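Local coordinates for protein B-agarase (Saccharophagus degradans, PDB 4BQ2) that hydrolyses the beta-1,4 linkages of agarose, working from chain ends as a family 50 exo-beta-agarase, at residues 699-704 and 719-724; 674-679 and 726-731; 662-667 and 713-718; 653-658 and 666-671; 284-289 and 408-413. One frame throughout, in Å; residues are numbered along the deposited sequence.

All five contacts are largely buried; contact 5 wholly so, while contact 2, with exposed Ala674 and partly exposed Glu730, lies nearer the surface. Contacts 1, 3 and 4 join loops that follow strands 648-652 and 693-699, whereas contacts 2 and 5 involve the helices and a strand beneath those loops. Contact 1 relies on backbone bonds and an aspartate, contact 3 on a histidine, a tyrosine and a doubly gripped carbonyl, contact 4 on a short parallel backbone pairing. Contact 2 has no hydrogen bond across it and rests on an arginine over a ring; contact 5 pairs two threonines beside hydrophobic packing. Contacts 3 and 4 share Gly666 and Leu667; Arg676 of contact 2 bonds into contacts 1 and 4.

Contact 1. Residues 699-704 and 719-724; sequences FQYMDS and GFVDVT. With GOL (glycerol), chain F.
Asp703 spreads its carboxylate between Gly719 and the turn beyond it. With CG anti to its carbonyl carbon (chi1 -71°), OD1 takes the backbone N of Gly719 on its anti side at 2.9 Å. OD2 accepts a hydrogen bond from glycerol O3 at 2.7 Å, and the same O3 receives the backbone N of Val723 at 3.2 Å. OD2 also pairs with the hydroxyl of Tyr728, so both carboxylate oxygens are engaged. The glycerol is probably from the crystallisation liquor. Next to the aspartate the backbones bridge once: Asp703 N bonds to Val721 O at 3.0 Å and Val721 N to Tyr701 O at 3.1 Å. Val721 packs its CG2 branch alongside Met702, 3.5 Å from that residue's CG, while its other methyl, CG1, approaches the Tyr701 ring at a slant, 4.1 Å from CE1. Further on, Asp722 OD1 closes an Asx turn onto Thr724 N, and also takes the Thr724 hydroxyl. The contact folds the loop after strand 693-699 back on itself: Tyr701 reaches Thr403 and Arg406 of helix 394-410, helix 378-387 lies against Met702 and Val721, and Phe720 rests on Leu286 of strand 280-287.

Contact 2. Residues 674-679 and 726-731; sequences ADRGEM and TPYQEM
Gly677, within helix 673-688, and Met731, in the first turn of helix 729-739, bring their CA atoms to 5.2 Å, and with no side chain on Gly677 its CA comes within 4.0 Å of Glu730 O. The main side-chain meeting is Arg676 with Tyr728, the residue at the N-cap position of the second helix. The arginine chain runs extended and then bends at chi3 (89°), which brings NH1 over the centre of the tyrosine ring, 3.6 Å from Tyr728 CG. This is a cation-pi contact, with CZ close to the ring normal, but not a flat stack: the guanidinium plane stands 84° from the ring, so it is the NH1 corner that faces the ring. One face of the guanidinium is covered by Met731, whose CG lies 3.5 Å from Arg676 NH1. The methionine, bent at chi2 and chi3, crosses the arginine at about a right angle and tucks SD 3.7 Å from Arg676 CB and 3.9 Å from Gly677 N. Beyond these segments, Arg676 NE bonds to Ile655 O and its NH2 to Gly719 O, which fixes the guanidinium's rotation under the loops; Tyr728 is held at its far end by Asp703. Nearer the surface, Glu730 lays its CG 3.8 Å from Ala674 N. Side-by-side packing of two helices that each follow a parallel strand, 648-652 and 693-699, is consistent with the (beta/alpha)8 barrel of related glycosidases, here pinned by a cation-pi pair below the loops at the strands' C-terminal ends.

Contact 3. Residues 662-667 and 713-718; sequences SYHPGL and GENYNV
His664 and Tyr716 run alongside each other in the same direction, yet their rings are not parallel: the planes stand 51° apart, and the tyrosine turns its edge onto the imidazole face. Tyr716 CE1 sits above the centre of that ring, 3.5 Å from His664 ND1. The tyrosine ring is itself sandwiched, with Gly666 CA against one face in a CH-pi contact, 3.3 Å from Tyr716 CG, and CB of Glu714 toward the rim of the other. The imidazole is kept at its angle from its own loop, since His664 ND1 accepts the backbone N of Gly666 at 3.0 Å, a little out of the ring plane; at the other end His664 NE2 makes a weak bond to Trp154 O. Asn715 crosses His664 at about a right angle and rests OD1 3.3 Å from His664 CB, a buried oxygen with no hydrogen-bond partner in the model, while its ND2 bonds to Ser140 O. The carbonyl oxygen of His664 is gripped twice: Asn717 N approaches in the carbonyl plane at 3.2 Å, and the Ser662 hydroxyl, turned anti to its own N (chi1 -170°), comes from above that plane at 2.7 Å. A water takes Tyr663 N and donates to Asn715 O at 2.8 Å, bridging the backbones. Asn717 centres an inverse gamma turn. Both loops follow parallel strands, 648-652 and 693-699, and lie at their C-terminal ends, as in the (beta/alpha)8 barrels of related glycosidases; here strand 150-155 of the CBM-like domain backs His664 and Pro665, so the loops also form part of a domain interface.

Contact 4. Residues 653-658 and 666-671; sequences FHIGAM and GLIHAA
Gly656 O accepts the backbone N of Ala670 at 2.8 Å, the shortest bond across the two segments. Toward the same segment, Gly656 N bonds to Ile668 O at 2.9 Å, so the glycine reaches the two neighbours of His669, the signature of a parallel bridge. One step on, a water carries the pattern further, accepting from Met658 N at 2.7 Å and donating to Ala670 O. Side chains pack beside these bonds: Ile655 sends CG2, the branch anti to the backbone N, to Ala670 CB at 3.6 Å, while its CG1 meets Ile668 CG2 at 3.7 Å where the two isoleucines meet at a slant. His654 closes the other end. With CG between N and carbonyl carbon (chi1 64°), its ring presents an edge to the backbone of the turn; the 2.9 Å approach of His654 CE1 to Leu667 N is doubtful, and the flip of the ring uncertain. Ile668 N is buried without a partner in the model. His669 turns away instead and bonds NE2 to Gly666 O at 2.7 Å. A short parallel pairing like this ties the two arms of the long loop between strand 648-652 and helix 673-688, probably at the rim of a (beta/alpha)8 barrel.

Contact 5. Residues 284-289 and 408-413; sequences TGLDII and LNWGFT
Thr284 and Thr413 exchange backbone-to-hydroxyl bonds. Thr284 N gives its hydrogen to Thr413 OG1 at 3.0 Å (157° at the hydrogen), and Thr413 N returns one to Thr284 OG1 at 3.1 Å. A weak, bent third bond runs from Thr413 N to Thr284 O. In both threonines OG1 lies between the backbone N and the carbonyl carbon (chi1 61° and 59°), which turns each hydroxyl to the facing peptide. Each hydroxyl has a further partner: Thr413 OG1 bonds to Phe282 O, and Thr284 OG1 to Asn739 OD1. Outward from this pair, Phe412 slides beside the strand. Its CD1 comes to 3.3 Å from Gly285 N, and Thr284 OG1 stands near the ring plane at 3.4 Å from the same CD1. Farther along the ring Leu286 arrives at about a right angle, with CD2 3.6 Å from Phe412 CZ; its other methyl, CD1, looks at the edge of Trp410, 4.4 Å from CZ3. The chain can turn from the helix toward the strand because Gly411 ends it in a Schellman motif. The contact thus joins the C-terminal end of helix 394-410 to strand 280-287. Helix 729-739 packs on the aromatic pair, with Ala735 and Asn739 on Phe412 and Val732 on Trp410, and neighbouring strand 693-699 contributes Trp698 against Leu286.

Contact 1. Residues 699-704 and 719-724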
# COMPACT_ATOMS: atom_id res chain seq x y z
N PHE A 699 6.69 -4.04 2.28
CA PHE A 699 6.73 -2.64 1.89
C PHE A 699 6.72 -1.82 3.18
O PHE A 699 5.69 -1.79 3.87
CB PHE A 699 5.48 -2.31 1.05
CG PHE A 699 5.50 -0.94 0.41
CD1 PHE A 699 5.19 0.20 1.17
CD2 PHE A 699 5.83 -0.78 -0.94
CE1 PHE A 699 5.20 1.46 0.57
CE2 PHE A 699 5.86 0.49 -1.54
CZ PHE A 699 5.56 1.62 -0.78
N GLN A 700 7.83 -1.16 3.57
CA GLN A 700 9.05 -0.93 2.79
C GLN A 700 10.25 -0.87 3.75
O GLN A 700 10.11 -1.13 4.93
CB GLN A 700 8.89 0.39 2.04
CG GLN A 700 8.56 1.54 3.02
CD GLN A 700 8.34 2.87 2.35
OE1 GLN A 700 8.31 2.98 1.12
NE2 GLN A 700 8.18 3.90 3.15
N TYR A 701 11.43 -0.50 3.25
CA TYR A 701 12.66 -0.51 4.05
C TYR A 701 12.57 0.52 5.21
O TYR A 701 12.92 0.22 6.34
CB TYR A 701 13.85 -0.19 3.13
CG TYR A 701 15.24 -0.24 3.73
CD1 TYR A 701 15.53 -0.97 4.86
CD2 TYR A 701 16.30 0.42 3.07
CE1 TYR A 701 16.83 -1.00 5.38
CE2 TYR A 701 17.60 0.35 3.54
CZ TYR A 701 17.86 -0.35 4.70
OH TYR A 701 19.18 -0.39 5.16
N MET A 702 12.15 1.74 4.88
CA MET A 702 12.16 2.84 5.88
C MET A 702 10.74 3.27 6.17
O MET A 702 9.89 3.12 5.31
CB MET A 702 12.92 4.04 5.32
CG MET A 702 14.36 3.71 4.92
SD MET A 702 14.77 3.89 3.15
CE MET A 702 14.43 5.61 2.77
N ASP A 703 10.48 3.84 7.36
CA ASP A 703 9.19 4.48 7.59
C ASP A 703 9.01 5.56 6.56
O ASP A 703 9.99 6.20 6.14
CB ASP A 703 9.14 5.18 8.98
CG ASP A 703 9.09 4.20 10.13
OD1 ASP A 703 8.61 3.05 9.96
OD2 ASP A 703 9.57 4.59 11.23
N SER A 704 7.76 5.80 6.18
CA SER A 704 7.42 7.01 5.46
C SER A 704 7.60 8.20 6.42
O SER A 704 7.43 8.02 7.63
CB SER A 704 5.95 7.02 5.01
OG SER A 704 5.51 5.80 4.46
N GLY A 719 8.37 0.80 8.18
CA GLY A 719 9.81 0.55 7.97
C GLY A 719 10.35 -0.60 8.80
O GLY A 719 9.81 -0.91 9.87
N PHE A 720 11.40 -1.24 8.29
CA PHE A 720 12.33 -1.99 9.15
C PHE A 720 13.29 -1.03 9.87
O PHE A 720 13.87 -1.39 10.89
CB PHE A 720 13.11 -3.05 8.34
CG PHE A 720 12.47 -4.41 8.38
CD1 PHE A 720 11.17 -4.60 7.92
CD2 PHE A 720 13.15 -5.49 8.95
CE1 PHE A 720 10.58 -5.87 7.96
CE2 PHE A 720 12.56 -6.75 9.01
CZ PHE A 720 11.27 -6.95 8.52
N VAL A 721 13.43 0.18 9.36
CA VAL A 721 14.20 1.23 10.07
C VAL A 721 13.36 2.48 10.18
O VAL A 721 12.49 2.71 9.34
CB VAL A 721 15.55 1.57 9.36
CG1 VAL A 721 16.45 0.32 9.25
CG2 VAL A 721 15.35 2.21 7.98
N ASP A 722 13.66 3.32 11.18
CA ASP A 722 12.94 4.58 11.32
C ASP A 722 13.65 5.75 10.58
O ASP A 722 14.59 5.52 9.80
CB ASP A 722 12.67 4.83 12.82
CG ASP A 722 13.89 5.28 13.60
OD1 ASP A 722 15.02 5.45 13.02
OD2 ASP A 722 13.70 5.51 14.83
N VAL A 723 13.18 6.99 10.79
CA VAL A 723 13.72 8.16 10.07
C VAL A 723 15.20 8.43 10.39
O VAL A 723 15.91 9.08 9.61
CB VAL A 723 12.85 9.42 10.33
CG1 VAL A 723 13.00 9.87 11.77
CG2 VAL A 723 13.17 10.55 9.36
N THR A 724 15.68 7.94 11.53
CA THR A 724 17.08 8.08 11.92
C THR A 724 17.99 6.94 11.40
O THR A 724 19.19 6.84 11.78
CB THR A 724 17.23 8.19 13.45
OG1 THR A 724 16.95 6.93 14.05
CG2 THR A 724 16.27 9.24 14.01
C1 GOL F . 8.34 9.49 13.74
O1 GOL F . 9.05 9.96 14.92
C2 GOL F . 8.40 7.97 13.45
O2 GOL F . 7.51 7.62 12.35
C3 GOL F . 9.83 7.51 13.15
O3 GOL F . 10.18 7.15 11.77

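Contact 2. Residues 674-679 and 726-731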
# COMPACT_ATOMS: atom_id res chain seq x y z
N ALA A 674 6.45 -5.00 19.28
CA ALA A 674 6.50 -6.47 19.47
C ALA A 674 5.36 -7.18 18.77
O ALA A 674 5.55 -8.25 18.17
CB ALA A 674 6.52 -6.86 20.95
N ASP A 675 4.17 -6.61 18.88
CA ASP A 675 3.02 -7.18 18.16
C ASP A 675 3.24 -7.09 16.64
O ASP A 675 2.82 -7.98 15.90
CB ASP A 675 1.75 -6.48 18.62
CG ASP A 675 0.45 -7.18 18.14
OD1 ASP A 675 0.39 -8.41 18.12
OD2 ASP A 675 -0.51 -6.47 17.77
N ARG A 676 3.89 -6.02 16.15
CA ARG A 676 4.23 -5.92 14.72
C ARG A 676 5.03 -7.14 14.32
O ARG A 676 4.75 -7.76 13.27
CB ARG A 676 5.09 -4.70 14.38
CG ARG A 676 4.41 -3.36 14.24
CD ARG A 676 5.53 -2.36 13.89
NE ARG A 676 5.80 -2.20 12.46
CZ ARG A 676 6.94 -1.74 11.93
NH1 ARG A 676 7.97 -1.40 12.71
NH2 ARG A 676 7.03 -1.55 10.61
N GLY A 677 6.01 -7.49 15.18
CA GLY A 677 6.88 -8.66 14.93
C GLY A 677 6.11 -9.97 14.91
O GLY A 677 6.29 -10.83 14.01
N GLU A 678 5.23 -10.16 15.90
CA GLU A 678 4.34 -11.34 15.88
C GLU A 678 3.46 -11.45 14.63
O GLU A 678 3.38 -12.50 14.01
CB GLU A 678 3.47 -11.36 17.14
CG GLU A 678 4.31 -11.65 18.39
CD GLU A 678 4.99 -13.02 18.33
OE1 GLU A 678 4.38 -13.98 17.79
OE2 GLU A 678 6.14 -13.16 18.82
N MET A 679 2.84 -10.34 14.24
CA MET A 679 2.00 -10.33 13.06
C MET A 679 2.81 -10.59 11.78
O MET A 679 2.30 -11.22 10.85
CB MET A 679 1.20 -9.04 12.99
CG MET A 679 0.18 -8.96 14.17
SD MET A 679 -0.80 -7.45 14.17
CE MET A 679 -1.68 -7.51 12.60
N THR A 726 17.55 3.82 12.15
CA THR A 726 17.75 2.87 13.26
C THR A 726 16.77 1.73 13.09
O THR A 726 15.56 1.97 13.00
CB THR A 726 17.54 3.52 14.65
OG1 THR A 726 18.46 4.62 14.79
CG2 THR A 726 17.82 2.52 15.79
N PRO A 727 17.27 0.48 13.10
CA PRO A 727 16.35 -0.64 12.89
C PRO A 727 15.36 -0.81 14.02
O PRO A 727 15.72 -0.61 15.18
CB PRO A 727 17.28 -1.84 12.89
CG PRO A 727 18.57 -1.29 12.35
CD PRO A 727 18.67 0.06 13.04
N TYR A 728 14.13 -1.19 13.69
CA TYR A 728 13.23 -1.72 14.72
C TYR A 728 13.69 -3.12 15.00
O TYR A 728 13.52 -4.00 14.16
CB TYR A 728 11.81 -1.79 14.18
CG TYR A 728 11.21 -0.43 13.92
CD1 TYR A 728 10.64 0.30 14.98
CD2 TYR A 728 11.23 0.14 12.65
CE1 TYR A 728 10.07 1.55 14.75
CE2 TYR A 728 10.66 1.41 12.42
CZ TYR A 728 10.08 2.09 13.49
OH TYR A 728 9.51 3.33 13.32
N GLN A 729 14.28 -3.35 16.18
CA GLN A 729 14.78 -4.68 16.51
C GLN A 729 13.72 -5.75 16.54
O GLN A 729 14.00 -6.91 16.26
CB GLN A 729 15.55 -4.69 17.84
CG GLN A 729 16.91 -3.98 17.78
CD GLN A 729 17.98 -4.73 16.97
OE1 GLN A 729 17.86 -5.93 16.67
NE2 GLN A 729 19.05 -4.01 16.61
N GLU A 730 12.49 -5.37 16.90
CA GLU A 730 11.36 -6.35 16.87
C GLU A 730 11.15 -6.88 15.44
O GLU A 730 10.78 -8.04 15.26
CB GLU A 730 10.05 -5.70 17.37
CG GLU A 730 10.17 -5.19 18.83
CD GLU A 730 10.79 -3.81 18.95
OE1 GLU A 730 11.28 -3.23 17.95
OE2 GLU A 730 10.77 -3.27 20.07
N MET A 731 11.36 -6.03 14.44
CA MET A 731 11.15 -6.46 13.04
C MET A 731 12.33 -7.32 12.57
O MET A 731 12.15 -8.38 11.91
CB MET A 731 10.93 -5.24 12.13
CG MET A 731 9.61 -4.48 12.34
SD MET A 731 8.15 -5.55 12.51
CE MET A 731 8.22 -6.44 10.97

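Contact 3. Residues 662-667 and 713-718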
# COMPACT_ATOMS: atom_id res chain seq x y z
N SER A 662 4.55 7.56 15.18
CA SER A 662 3.77 7.77 13.95
C SER A 662 2.32 8.15 14.21
O SER A 662 1.70 7.67 15.12
CB SER A 662 3.79 6.50 13.07
OG SER A 662 3.24 6.80 11.80
N TYR A 663 1.76 8.97 13.33
CA TYR A 663 0.33 9.27 13.40
C TYR A 663 -0.54 8.22 12.72
O TYR A 663 -1.75 8.29 12.80
CB TYR A 663 0.05 10.59 12.69
CG TYR A 663 0.90 11.74 13.20
CD1 TYR A 663 1.09 11.94 14.56
CD2 TYR A 663 1.49 12.64 12.30
CE1 TYR A 663 1.84 13.00 15.04
CE2 TYR A 663 2.26 13.69 12.77
CZ TYR A 663 2.43 13.87 14.14
OH TYR A 663 3.20 14.93 14.61
N HIS A 664 0.09 7.27 12.03
CA HIS A 664 -0.66 6.31 11.22
C HIS A 664 0.19 5.06 11.14
O HIS A 664 1.37 5.12 10.79
CB HIS A 664 -0.85 6.88 9.81
CG HIS A 664 -1.95 6.22 9.03
ND1 HIS A 664 -2.10 4.85 8.95
CD2 HIS A 664 -2.93 6.75 8.26
CE1 HIS A 664 -3.16 4.57 8.21
NE2 HIS A 664 -3.67 5.71 7.77
N PRO A 665 -0.40 3.93 11.53
CA PRO A 665 0.33 2.68 11.51
C PRO A 665 0.60 2.16 10.10
O PRO A 665 1.61 1.50 9.89
CB PRO A 665 -0.54 1.72 12.30
CG PRO A 665 -1.86 2.38 12.46
CD PRO A 665 -1.78 3.79 12.03
N GLY A 666 -0.24 2.54 9.14
CA GLY A 666 -0.23 1.94 7.81
C GLY A 666 -1.53 1.17 7.52
O GLY A 666 -2.53 1.39 8.18
N LEU A 667 -1.50 0.24 6.57
CA LEU A 667 -2.72 -0.51 6.19
C LEU A 667 -3.19 -1.60 7.19
O LEU A 667 -4.39 -1.87 7.34
CB LEU A 667 -2.57 -1.09 4.76
CG LEU A 667 -2.53 0.05 3.72
CD1 LEU A 667 -2.08 -0.41 2.34
CD2 LEU A 667 -3.89 0.76 3.63
N GLY A 713 1.26 11.69 0.58
CA GLY A 713 0.96 11.90 2.00
C GLY A 713 0.91 10.66 2.88
O GLY A 713 0.63 10.75 4.08
N GLU A 714 1.15 9.47 2.32
CA GLU A 714 1.28 8.30 3.20
C GLU A 714 2.37 8.62 4.24
O GLU A 714 3.48 9.07 3.89
CB GLU A 714 1.66 7.02 2.42
CG GLU A 714 0.53 6.46 1.53
CD GLU A 714 0.92 5.16 0.85
OE1 GLU A 714 2.00 4.60 1.16
OE2 GLU A 714 0.12 4.68 0.00
N ASN A 715 2.04 8.36 5.51
CA ASN A 715 2.86 8.74 6.66
C ASN A 715 2.95 7.61 7.65
O ASN A 715 2.72 7.79 8.85
CB ASN A 715 2.30 10.04 7.33
CG ASN A 715 0.86 9.89 7.87
OD1 ASN A 715 0.12 8.97 7.48
ND2 ASN A 715 0.48 10.78 8.79
N TYR A 716 3.28 6.41 7.15
CA TYR A 716 3.11 5.18 7.91
C TYR A 716 4.34 4.61 8.63
O TYR A 716 5.46 4.75 8.15
CB TYR A 716 2.65 4.07 6.92
CG TYR A 716 1.40 4.30 6.09
CD1 TYR A 716 0.37 5.15 6.53
CD2 TYR A 716 1.21 3.61 4.88
CE1 TYR A 716 -0.78 5.34 5.78
CE2 TYR A 716 0.05 3.76 4.13
CZ TYR A 716 -0.94 4.62 4.58
OH TYR A 716 -2.11 4.77 3.83
N ASN A 717 4.10 3.86 9.70
CA ASN A 717 5.14 3.08 10.37
C ASN A 717 5.30 1.75 9.68
O ASN A 717 4.90 0.73 10.21
CB ASN A 717 4.84 2.88 11.87
CG ASN A 717 5.84 1.94 12.55
OD1 ASN A 717 7.06 1.89 12.21
ND2 ASN A 717 5.34 1.15 13.48
N VAL A 718 5.91 1.75 8.51
CA VAL A 718 5.99 0.55 7.71
C VAL A 718 7.45 0.15 7.46
O VAL A 718 7.71 -0.74 6.66
CB VAL A 718 5.16 0.67 6.42
CG1 VAL A 718 3.69 0.79 6.79
CG2 VAL A 718 5.59 1.86 5.57
O HOH W 1 2.86 9.79 10.83

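Contact 4. Residues 653-658 and 666-671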
# COMPACT_ATOMS: atom_id res chain seq x y z
N PHE A 653 3.45 -6.35 1.51
CA PHE A 653 2.59 -6.42 2.71
C PHE A 653 3.30 -5.58 3.76
O PHE A 653 4.48 -5.21 3.59
CB PHE A 653 2.38 -7.85 3.22
CG PHE A 653 3.61 -8.48 3.88
CD1 PHE A 653 4.68 -8.93 3.11
CD2 PHE A 653 3.64 -8.70 5.27
CE1 PHE A 653 5.80 -9.53 3.72
CE2 PHE A 653 4.74 -9.31 5.89
CZ PHE A 653 5.82 -9.72 5.11
N HIS A 654 2.59 -5.28 4.83
CA HIS A 654 3.20 -4.61 5.98
C HIS A 654 2.30 -4.64 7.21
O HIS A 654 1.12 -4.93 7.08
CB HIS A 654 3.75 -3.19 5.69
CG HIS A 654 2.74 -2.14 5.28
ND1 HIS A 654 1.50 -1.95 5.89
CD2 HIS A 654 2.84 -1.17 4.35
CE1 HIS A 654 0.88 -0.93 5.33
NE2 HIS A 654 1.66 -0.45 4.38
N ILE A 655 2.88 -4.36 8.38
CA ILE A 655 2.10 -4.11 9.62
C ILE A 655 2.80 -2.97 10.35
O ILE A 655 4.03 -2.97 10.45
CB ILE A 655 2.10 -5.36 10.54
CG1 ILE A 655 1.49 -6.56 9.81
CG2 ILE A 655 1.32 -5.10 11.83
CD1 ILE A 655 2.52 -7.59 9.33
N GLY A 656 2.05 -1.97 10.80
CA GLY A 656 2.65 -0.86 11.58
C GLY A 656 2.04 -0.71 12.97
O GLY A 656 1.07 -1.40 13.33
N ALA A 657 2.61 0.22 13.74
CA ALA A 657 2.12 0.45 15.12
C ALA A 657 2.26 1.95 15.39
O ALA A 657 2.84 2.68 14.58
CB ALA A 657 2.95 -0.36 16.12
N MET A 658 1.74 2.39 16.54
CA MET A 658 1.70 3.82 16.86
C MET A 658 2.50 4.17 18.11
O MET A 658 2.36 5.28 18.66
CB MET A 658 0.24 4.27 17.00
CG MET A 658 -0.61 3.89 15.79
SD MET A 658 -2.37 4.20 15.99
CE MET A 658 -2.35 5.99 15.80
N GLY A 666 -0.24 2.54 9.14
CA GLY A 666 -0.23 1.94 7.81
C GLY A 666 -1.53 1.17 7.52
O GLY A 666 -2.53 1.39 8.18
N LEU A 667 -1.50 0.24 6.57
CA LEU A 667 -2.72 -0.51 6.19
C LEU A 667 -3.19 -1.60 7.19
O LEU A 667 -4.39 -1.87 7.34
CB LEU A 667 -2.57 -1.09 4.76
CG LEU A 667 -2.53 0.05 3.72
CD1 LEU A 667 -2.08 -0.41 2.34
CD2 LEU A 667 -3.89 0.76 3.63
N ILE A 668 -2.25 -2.22 7.86
CA ILE A 668 -2.55 -3.29 8.78
C ILE A 668 -1.88 -2.91 10.09
O ILE A 668 -0.76 -2.39 10.09
CB ILE A 668 -2.04 -4.67 8.27
CG1 ILE A 668 -2.82 -5.10 7.00
CG2 ILE A 668 -2.11 -5.70 9.41
CD1 ILE A 668 -4.32 -5.45 7.20
N HIS A 669 -2.60 -3.10 11.20
CA HIS A 669 -2.25 -2.44 12.48
C HIS A 669 -1.92 -3.46 13.58
O HIS A 669 -2.64 -4.46 13.74
CB HIS A 669 -3.42 -1.54 12.97
CG HIS A 669 -3.86 -0.48 12.00
ND1 HIS A 669 -4.96 0.32 12.23
CD2 HIS A 669 -3.36 -0.10 10.80
CE1 HIS A 669 -5.11 1.16 11.21
NE2 HIS A 669 -4.15 0.92 10.33
N ALA A 670 -0.88 -3.16 14.34
CA ALA A 670 -0.46 -3.94 15.50
C ALA A 670 -0.54 -3.05 16.73
O ALA A 670 -0.60 -1.81 16.62
CB ALA A 670 0.97 -4.45 15.32
N ALA A 671 -0.48 -3.68 17.90
CA ALA A 671 -0.67 -3.01 19.20
C ALA A 671 0.60 -2.34 19.67
O ALA A 671 0.54 -1.48 20.55
CB ALA A 671 -1.13 -4.01 20.24
O HOH W 2 0.07 0.82 17.94

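Contact 5. Residues 284-289 and 408-413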
# COMPACT_ATOMS: atom_id res chain seq x y z
N THR A 284 12.66 -13.46 -0.09
CA THR A 284 12.25 -12.60 0.99
C THR A 284 13.06 -11.32 0.89
O THR A 284 14.18 -11.34 0.38
CB THR A 284 12.46 -13.27 2.36
OG1 THR A 284 13.87 -13.54 2.53
CG2 THR A 284 11.62 -14.58 2.47
N GLY A 285 12.48 -10.22 1.36
CA GLY A 285 13.21 -8.93 1.33
C GLY A 285 12.25 -7.74 1.39
O GLY A 285 11.03 -7.92 1.63
N LEU A 286 12.81 -6.55 1.18
CA LEU A 286 12.05 -5.31 1.36
C LEU A 286 11.98 -4.51 0.09
O LEU A 286 12.91 -4.57 -0.75
CB LEU A 286 12.69 -4.41 2.45
CG LEU A 286 13.13 -5.17 3.72
CD1 LEU A 286 13.77 -4.20 4.72
CD2 LEU A 286 12.04 -6.01 4.42
N ASP A 287 10.91 -3.76 -0.05
CA ASP A 287 10.71 -2.89 -1.19
C ASP A 287 11.23 -1.49 -0.87
O ASP A 287 11.33 -1.13 0.31
CB ASP A 287 9.22 -2.76 -1.49
CG ASP A 287 8.58 -4.09 -1.84
OD1 ASP A 287 9.20 -4.86 -2.60
OD2 ASP A 287 7.45 -4.33 -1.40
N ILE A 288 11.48 -0.69 -1.91
CA ILE A 288 11.84 0.75 -1.76
C ILE A 288 13.18 0.88 -1.05
O ILE A 288 13.29 1.47 0.05
CB ILE A 288 10.74 1.61 -1.07
CG1 ILE A 288 9.35 1.35 -1.68
CG2 ILE A 288 11.13 3.10 -1.17
CD1 ILE A 288 9.05 2.16 -2.95
N ILE A 289 14.18 0.29 -1.67
CA ILE A 289 15.54 0.37 -1.16
C ILE A 289 16.22 1.43 -2.01
O ILE A 289 17.07 1.16 -2.89
CB ILE A 289 16.22 -1.02 -1.18
CG1 ILE A 289 15.44 -1.99 -0.28
CG2 ILE A 289 17.66 -0.90 -0.65
CD1 ILE A 289 16.00 -3.40 -0.33
N LEU A 408 21.66 -9.43 4.56
CA LEU A 408 22.35 -10.71 4.79
C LEU A 408 22.32 -11.16 6.25
O LEU A 408 22.06 -12.35 6.55
CB LEU A 408 23.79 -10.68 4.25
CG LEU A 408 23.91 -10.48 2.75
CD1 LEU A 408 25.37 -10.30 2.40
CD2 LEU A 408 23.29 -11.67 2.02
N ASN A 409 22.56 -10.25 7.18
CA ASN A 409 22.44 -10.62 8.60
C ASN A 409 21.02 -11.02 8.97
O ASN A 409 20.79 -11.97 9.74
CB ASN A 409 22.94 -9.47 9.53
CG ASN A 409 22.84 -9.84 11.01
OD1 ASN A 409 21.86 -9.52 11.68
ND2 ASN A 409 23.84 -10.58 11.51
N TRP A 410 20.05 -10.31 8.39
CA TRP A 410 18.65 -10.48 8.75
C TRP A 410 18.05 -11.68 8.03
O TRP A 410 16.91 -12.06 8.29
CB TRP A 410 17.85 -9.22 8.39
CG TRP A 410 18.29 -7.97 9.12
CD1 TRP A 410 19.14 -7.88 10.20
CD2 TRP A 410 17.86 -6.66 8.83
NE1 TRP A 410 19.27 -6.56 10.58
CE2 TRP A 410 18.49 -5.79 9.75
CE3 TRP A 410 16.99 -6.12 7.86
CZ2 TRP A 410 18.29 -4.41 9.72
CZ3 TRP A 410 16.80 -4.73 7.83
CH2 TRP A 410 17.42 -3.90 8.79
N GLY A 411 18.84 -12.24 7.11
CA GLY A 411 18.51 -13.51 6.45
C GLY A 411 17.68 -13.39 5.18
O GLY A 411 17.23 -14.40 4.61
N PHE A 412 17.49 -12.16 4.70
CA PHE A 412 16.69 -11.95 3.51
C PHE A 412 17.43 -12.46 2.30
O PHE A 412 18.66 -12.31 2.22
CB PHE A 412 16.38 -10.49 3.32
CG PHE A 412 15.31 -9.99 4.24
CD1 PHE A 412 14.04 -10.54 4.20
CD2 PHE A 412 15.59 -8.96 5.15
CE1 PHE A 412 13.02 -10.08 5.04
CE2 PHE A 412 14.57 -8.49 5.99
CZ PHE A 412 13.30 -9.06 5.94
N THR A 413 16.70 -13.05 1.37
CA THR A 413 17.36 -13.67 0.24
C THR A 413 17.42 -12.70 -0.95
O THR A 413 18.04 -13.02 -1.98
CB THR A 413 16.67 -14.97 -0.18
OG1 THR A 413 15.32 -14.69 -0.51
CG2 THR A 413 16.71 -16.04 0.93